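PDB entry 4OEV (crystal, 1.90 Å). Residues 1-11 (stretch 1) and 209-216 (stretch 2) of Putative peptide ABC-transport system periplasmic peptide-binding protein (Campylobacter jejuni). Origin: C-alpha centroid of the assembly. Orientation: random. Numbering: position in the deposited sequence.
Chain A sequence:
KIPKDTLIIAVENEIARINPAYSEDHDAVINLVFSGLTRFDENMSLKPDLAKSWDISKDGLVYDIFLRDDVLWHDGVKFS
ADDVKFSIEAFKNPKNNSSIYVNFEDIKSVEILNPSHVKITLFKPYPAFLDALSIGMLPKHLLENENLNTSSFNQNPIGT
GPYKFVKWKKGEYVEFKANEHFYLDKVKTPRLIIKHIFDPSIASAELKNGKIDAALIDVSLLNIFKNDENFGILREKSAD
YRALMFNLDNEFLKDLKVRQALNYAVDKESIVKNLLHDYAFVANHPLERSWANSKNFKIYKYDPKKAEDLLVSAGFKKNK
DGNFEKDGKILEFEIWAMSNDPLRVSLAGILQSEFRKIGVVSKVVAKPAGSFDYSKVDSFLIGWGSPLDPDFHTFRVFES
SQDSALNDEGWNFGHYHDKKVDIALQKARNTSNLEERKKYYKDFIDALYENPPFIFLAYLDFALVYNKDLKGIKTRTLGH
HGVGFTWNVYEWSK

Stretch 1 1-11: KIPKDTLIIAV
Stretch 2 209-216: NGKIDAAL

Residues 1-11 enter as a loop, make a type I beta turn from Pro3 to Thr6, closed by Thr6 N to Pro3 O at 3.2 Å, and then run as a strand from Thr6 to Val11. Pro3 (phi/psi -58/156) opens the turn, Lys4 (-66/-21) and Asp5 (-97/7) occupy its corners, and the strand that follows keeps phi between -135° and -78° with psi between 116° and 138°. The partner leaves a helix at Asn209 (-95/14), passes through Gly210 (73/20) and Lys211 (-81/-21), extends at Ile212 (-139/159), kinks at Asp213 (-93/-26), and becomes a strand over Ala214 to Leu216. Positive phi by itself favours glycine at 210. The two strands run in the same direction, their axes 15° apart and 4.9 Å at closest approach.

In register, the CA atoms of Ile8 and Ile212 lie 5.0 Å apart, those of Ile9 and Ala214 5.0 Å, and those of Ala10 and Ala215 4.9 Å. Two backbone hydrogen bonds tie the segments together: Asp213 N donates to Ile8 O at 2.8 Å, and Ala10 N donates to Ala214 O at 3.0 Å, with angles of 160° and 164°. Thus Ile9 lies between the two bonding residues of its own strand, and its CB points away from the partner.

Beyond these bonds, water 1 accepts from Ile2 N (2.9 Å) and donates to Gly210 O (2.7 Å), while water 2 donates to Ala10 O (2.8 Å) and accepts from Leu216 N (2.9 Å). The waters bridge backbone groups that have no direct bond to each other.

Asp213 is the polar centre of the contact. Its CB points toward stretch 1, and with chi1 at -73° (m) and chi2 at -52° its OD2 accepts from Ile8 N at 2.9 Å. Ile8 is therefore held through both its amide and its carbonyl by one residue, the carboxylate supplying the acceptor for the amide and the Asp213 backbone N the donor for the carbonyl. Both carboxylate oxygens also have hydrogen bonds elsewhere in the structure, which suits a charged group in a buried place.

The aliphatic residues pack around this polar pairing. Ile2 (m, t), whose CA-to-CB bond points toward stretch 2, rests CD1 3.5 Å from Gly210 O and 3.6 Å from Asp213 OD1, its slender end reaching over the loop backbone. Ile8 (m, t) brings CG2 to 3.8 Å from Ile212 CG2. Ile212 adopts p, t, and its CD1 meets Ala10 CB at 3.5 Å; Ala10 CB also lies 3.6 Å from Ala215 CB. The single methyl groups of the alanines make close apolar contact where the backbones approach tightly.

Within each stretch, side chains also brace the loops. Asp5 (chi1 75°, p) accepts at OD1 from Thr6 OG1 at 3.0 Å, and Asn209 (chi1 66°, p) accepts at OD1 from Lys211 N at 3.2 Å. The CB of Lys211 (chi1 -86°, m) points away from stretch 1, and the residue is exposed, a usual place for a charged, flexible side chain.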

ATOM      1  N   LYS A   1      27.736  -1.698 -19.649  1.00 76.66           N
ATOM      2  CA  LYS A   1      27.505  -1.571 -18.213  1.00 74.07           C
ATOM      3  C   LYS A   1      26.882  -0.219 -17.888  1.00 69.44           C
ATOM      4  O   LYS A   1      27.162   0.759 -18.567  1.00 71.54           O
ATOM      5  CB  LYS A   1      28.804  -1.730 -17.427  1.00 76.51           C
ATOM      6  CG  LYS A   1      28.552  -1.932 -15.944  1.00 76.17           C
ATOM      7  CD  LYS A   1      29.788  -1.704 -15.106  1.00 78.33           C
ATOM      8  CE  LYS A   1      29.537  -2.156 -13.666  1.00 77.75           C
ATOM      9  NZ  LYS A   1      30.745  -1.992 -12.796  1.00 79.03           N
ATOM     10  N   ILE A   2      26.063  -0.160 -16.838  1.00 64.17           N
ATOM     11  CA  ILE A   2      25.387   1.082 -16.433  1.00 59.69           C
ATOM     12  C   ILE A   2      26.429   2.105 -15.944  1.00 60.02           C
ATOM     13  O   ILE A   2      27.251   1.784 -15.074  1.00 56.87           O
ATOM     14  CB  ILE A   2      24.366   0.825 -15.322  1.00 55.34           C
ATOM     15  CG1 ILE A   2      23.280  -0.130 -15.823  1.00 52.71           C
ATOM     16  CG2 ILE A   2      23.727   2.167 -14.846  1.00 51.27           C
ATOM     17  CD1 ILE A   2      22.345  -0.716 -14.751  1.00 49.22           C
ATOM     18  N   PRO A   3      26.422   3.322 -16.524  1.00 62.90           N
ATOM     19  CA  PRO A   3      27.416   4.335 -16.128  1.00 63.25           C
ATOM     20  C   PRO A   3      27.334   4.621 -14.627  1.00 60.93           C
ATOM     21  O   PRO A   3      26.287   4.424 -13.996  1.00 57.67           O
ATOM     22  CB  PRO A   3      27.023   5.581 -16.927  1.00 66.97           C
ATOM     23  CG  PRO A   3      26.039   5.155 -17.937  1.00 67.12           C
ATOM     24  CD  PRO A   3      25.662   3.717 -17.724  1.00 64.21           C
ATOM     25  N   LYS A   4      28.433   5.109 -14.076  1.00 60.53           N
ATOM     26  CA  LYS A   4      28.539   5.385 -12.655  1.00 63.87           C
ATOM     27  C   LYS A   4      27.588   6.528 -12.235  1.00 62.15           C
ATOM     28  O   LYS A   4      27.207   6.636 -11.069  1.00 62.36           O
ATOM     29  CB  LYS A   4      30.012   5.687 -12.339  1.00 74.23           C
ATOM     30  CG  LYS A   4      30.414   5.764 -10.874  1.00 79.62           C
ATOM     31  CD  LYS A   4      31.832   6.338 -10.733  1.00 85.03           C
ATOM     32  CE  LYS A   4      32.073   7.068  -9.406  1.00 87.26           C
ATOM     33  NZ  LYS A   4      32.586   6.076  -8.391  1.00 86.78           N
ATOM     34  N   ASP A   5      27.168   7.349 -13.190  1.00 59.99           N
ATOM     35  CA  ASP A   5      26.341   8.519 -12.866  1.00 61.09           C
ATOM     36  C   ASP A   5      24.859   8.256 -13.070  1.00 58.30           C
ATOM     37  O   ASP A   5      24.031   9.162 -12.936  1.00 56.14           O
ATOM     38  CB  ASP A   5      26.801   9.726 -13.700  1.00 66.11           C
ATOM     39  CG  ASP A   5      26.354   9.656 -15.165  1.00 69.21           C
ATOM     40  OD1 ASP A   5      25.963   8.587 -15.667  1.00 66.77           O
ATOM     41  OD2 ASP A   5      26.463  10.683 -15.856  1.00 73.86           O
ATOM     42  N   THR A   6      24.525   7.000 -13.356  1.00 55.76           N
ATOM     43  CA  THR A   6      23.153   6.597 -13.634  1.00 54.85           C
ATOM     44  C   THR A   6      22.729   5.478 -12.674  1.00 53.58           C
ATOM     45  O   THR A   6      23.495   4.533 -12.484  1.00 51.11           O
ATOM     46  CB  THR A   6      23.003   6.083 -15.093  1.00 64.61           C
ATOM     47  OG1 THR A   6      23.372   7.103 -16.026  1.00 66.25           O
ATOM     48  CG2 THR A   6      21.588   5.612 -15.376  1.00 63.15           C
ATOM     49  N   LEU A   7      21.542   5.616 -12.062  1.00 51.26           N
ATOM     50  CA  LEU A   7      20.933   4.555 -11.249  1.00 52.76           C
ATOM     51  C   LEU A   7      19.762   3.974 -12.020  1.00 50.28           C
ATOM     52  O   LEU A   7      18.920   4.705 -12.484  1.00 48.42           O
ATOM     53  CB  LEU A   7      20.421   5.088  -9.909  1.00 56.29           C
ATOM     54  CG  LEU A   7      21.437   5.178  -8.765  1.00 62.35           C
ATOM     55  CD1 LEU A   7      20.788   5.659  -7.471  1.00 62.45           C
ATOM     56  CD2 LEU A   7      22.191   3.861  -8.578  1.00 65.75           C
ATOM     57  N   ILE A   8      19.689   2.655 -12.177  1.00 49.09           N
ATOM     58  CA  ILE A   8      18.511   2.086 -12.819  1.00 47.09           C
ATOM     59  C   ILE A   8      17.863   1.140 -11.851  1.00 45.25           C
ATOM     60  O   ILE A   8      18.466   0.155 -11.451  1.00 43.53           O
ATOM     61  CB  ILE A   8      18.836   1.351 -14.115  1.00 45.47           C
ATOM     62  CG1 ILE A   8      19.687   2.239 -15.021  1.00 46.54           C
ATOM     63  CG2 ILE A   8      17.549   0.852 -14.780  1.00 43.72           C
ATOM     64  CD1 ILE A   8      19.834   1.741 -16.394  1.00 47.33           C
ATOM     65  N   ILE A   9      16.641   1.460 -11.444  1.00 46.19           N
ATOM     66  CA  ILE A   9      15.951   0.657 -10.433  1.00 43.24           C
ATOM     67  C   ILE A   9      14.654   0.087 -10.963  1.00 39.93           C
ATOM     68  O   ILE A   9      13.815   0.810 -11.481  1.00 38.71           O
ATOM     69  CB  ILE A   9      15.619   1.475  -9.179  1.00 45.35           C
ATOM     70  CG1 ILE A   9      16.854   2.195  -8.630  1.00 47.20           C
ATOM     71  CG2 ILE A   9      14.924   0.623  -8.120  1.00 44.66           C
ATOM     72  CD1 ILE A   9      16.518   3.026  -7.425  1.00 46.44           C
ATOM     73  N   ALA A  10      14.490  -1.224 -10.801  1.00 39.50           N
ATOM     74  CA  ALA A  10      13.245  -1.872 -11.149  1.00 39.84           C
ATOM     75  C   ALA A  10      12.198  -1.637 -10.074  1.00 38.13           C
ATOM     76  O   ALA A  10      12.470  -1.757  -8.873  1.00 33.52           O
ATOM     77  CB  ALA A  10      13.458  -3.410 -11.332  1.00 42.52           C
ATOM     78  N   VAL A  11      10.980  -1.368 -10.520  1.00 39.93           N
ATOM     79  CA  VAL A  11       9.845  -1.233  -9.608  1.00 38.50           C
ATOM     80  C   VAL A  11       8.640  -1.998 -10.159  1.00 34.42           C
ATOM     81  O   VAL A  11       8.328  -1.884 -11.350  1.00 38.02           O
ATOM     82  CB  VAL A  11       9.488   0.244  -9.383  1.00 37.69           C
ATOM     83  CG1 VAL A  11       8.184   0.345  -8.592  1.00 37.78           C
ATOM     84  CG2 VAL A  11      10.624   0.916  -8.604  1.00 33.78           C
ATOM     85  N   ASN A 209      22.220  -9.729 -15.887  1.00 49.29           N
ATOM     86  CA  ASN A 209      22.897  -9.279 -17.108  1.00 52.10           C
ATOM     87  C   ASN A 209      23.220  -7.765 -17.113  1.00 51.89           C
ATOM     88  O   ASN A 209      23.557  -7.197 -18.153  1.00 51.36           O
ATOM     89  CB  ASN A 209      22.074  -9.672 -18.340  1.00 54.00           C
ATOM     90  CG  ASN A 209      20.746  -8.955 -18.429  1.00 55.44           C
ATOM     91  OD1 ASN A 209      20.540  -7.898 -17.837  1.00 54.71           O
ATOM     92  ND2 ASN A 209      19.814  -9.554 -19.160  1.00 56.35           N
ATOM     93  N   GLY A 210      23.118  -7.132 -15.946  1.00 50.80           N
ATOM     94  CA  GLY A 210      23.540  -5.749 -15.763  1.00 53.34           C
ATOM     95  C   GLY A 210      22.657  -4.686 -16.371  1.00 54.28           C
ATOM     96  O   GLY A 210      23.098  -3.555 -16.587  1.00 52.89           O
ATOM     97  N   LYS A 211      21.407  -5.035 -16.645  1.00 55.01           N
ATOM     98  CA  LYS A 211      20.465  -4.062 -17.208  1.00 56.07           C
ATOM     99  C   LYS A 211      19.844  -3.143 -16.145  1.00 53.23           C
ATOM    100  O   LYS A 211      19.329  -2.054 -16.458  1.00 52.08           O
ATOM    101  CB  LYS A 211      19.367  -4.799 -17.968  1.00 56.50           C
ATOM    102  CG  LYS A 211      19.717  -5.126 -19.407  1.00 59.96           C
ATOM    103  CD  LYS A 211      18.770  -6.195 -19.954  1.00 63.83           C
ATOM    104  CE  LYS A 211      18.794  -6.229 -21.467  1.00 67.99           C
ATOM    105  NZ  LYS A 211      17.713  -5.306 -21.927  1.00 70.82           N
ATOM    106  N   ILE A 212      19.877  -3.587 -14.891  1.00 52.91           N
ATOM    107  CA  ILE A 212      19.384  -2.768 -13.781  1.00 53.29           C
ATOM    108  C   ILE A 212      20.326  -2.899 -12.591  1.00 52.28           C
ATOM    109  O   ILE A 212      21.073  -3.868 -12.492  1.00 43.58           O
ATOM    110  CB  ILE A 212      17.929  -3.150 -13.347  1.00 42.82           C
ATOM    111  CG1 ILE A 212      17.840  -4.602 -12.939  1.00 42.67           C
ATOM    112  CG2 ILE A 212      16.948  -2.887 -14.467  1.00 42.08           C
ATOM    113  CD1 ILE A 212      16.389  -5.021 -12.411  1.00 41.40           C
ATOM    114  N   ASP A 213      20.278  -1.919 -11.692  1.00 48.73           N
ATOM    115  CA  ASP A 213      21.151  -1.863 -10.521  1.00 43.51           C
ATOM    116  C   ASP A 213      20.558  -2.494  -9.292  1.00 42.03           C
ATOM    117  O   ASP A 213      21.279  -2.879  -8.390  1.00 47.09           O
ATOM    118  CB  ASP A 213      21.495  -0.397 -10.160  1.00 44.45           C
ATOM    119  CG  ASP A 213      22.472   0.225 -11.123  1.00 50.62           C
ATOM    120  OD1 ASP A 213      23.534  -0.390 -11.362  1.00 51.03           O
ATOM    121  OD2 ASP A 213      22.200   1.357 -11.606  1.00 50.39           O
ATOM    122  N   ALA A 214      19.236  -2.523  -9.227  1.00 40.87           N
ATOM    123  CA  ALA A 214      18.517  -2.944  -8.015  1.00 40.58           C
ATOM    124  C   ALA A 214      17.096  -3.317  -8.335  1.00 38.35           C
ATOM    125  O   ALA A 214      16.493  -2.717  -9.228  1.00 38.95           O
ATOM    126  CB  ALA A 214      18.520  -1.827  -6.964  1.00 42.40           C
ATOM    127  N   ALA A 215      16.561  -4.259  -7.557  1.00 38.85           N
ATOM    128  CA  ALA A 215      15.149  -4.673  -7.619  1.00 38.12           C
ATOM    129  C   ALA A 215      14.762  -5.379  -6.327  1.00 38.41           C
ATOM    130  O   ALA A 215      15.631  -5.976  -5.649  1.00 40.46           O
ATOM    131  CB  ALA A 215      14.895  -5.581  -8.792  1.00 37.96           C
ATOM    132  N   LEU A 216      13.475  -5.349  -5.971  1.00 33.91           N
ATOM    133  CA  LEU A 216      13.010  -6.276  -4.920  1.00 33.64           C
ATOM    134  C   LEU A 216      12.791  -7.631  -5.578  1.00 36.22           C
ATOM    135  O   LEU A 216      12.183  -7.714  -6.659  1.00 37.06           O
ATOM    136  CB  LEU A 216      11.701  -5.836  -4.259  1.00 34.33           C
ATOM    137  CG  LEU A 216      11.751  -4.487  -3.580  1.00 34.78           C
ATOM    138  CD1 LEU A 216      10.326  -4.198  -2.955  1.00 33.57           C
ATOM    139  CD2 LEU A 216      12.830  -4.498  -2.550  1.00 34.55           C
TER
HETATM  140  O   HOH W   1      25.404  -2.712 -15.583  1.00 48.94           O
HETATM  141  O   HOH W   2      11.484  -4.023  -7.546  1.00 32.12           O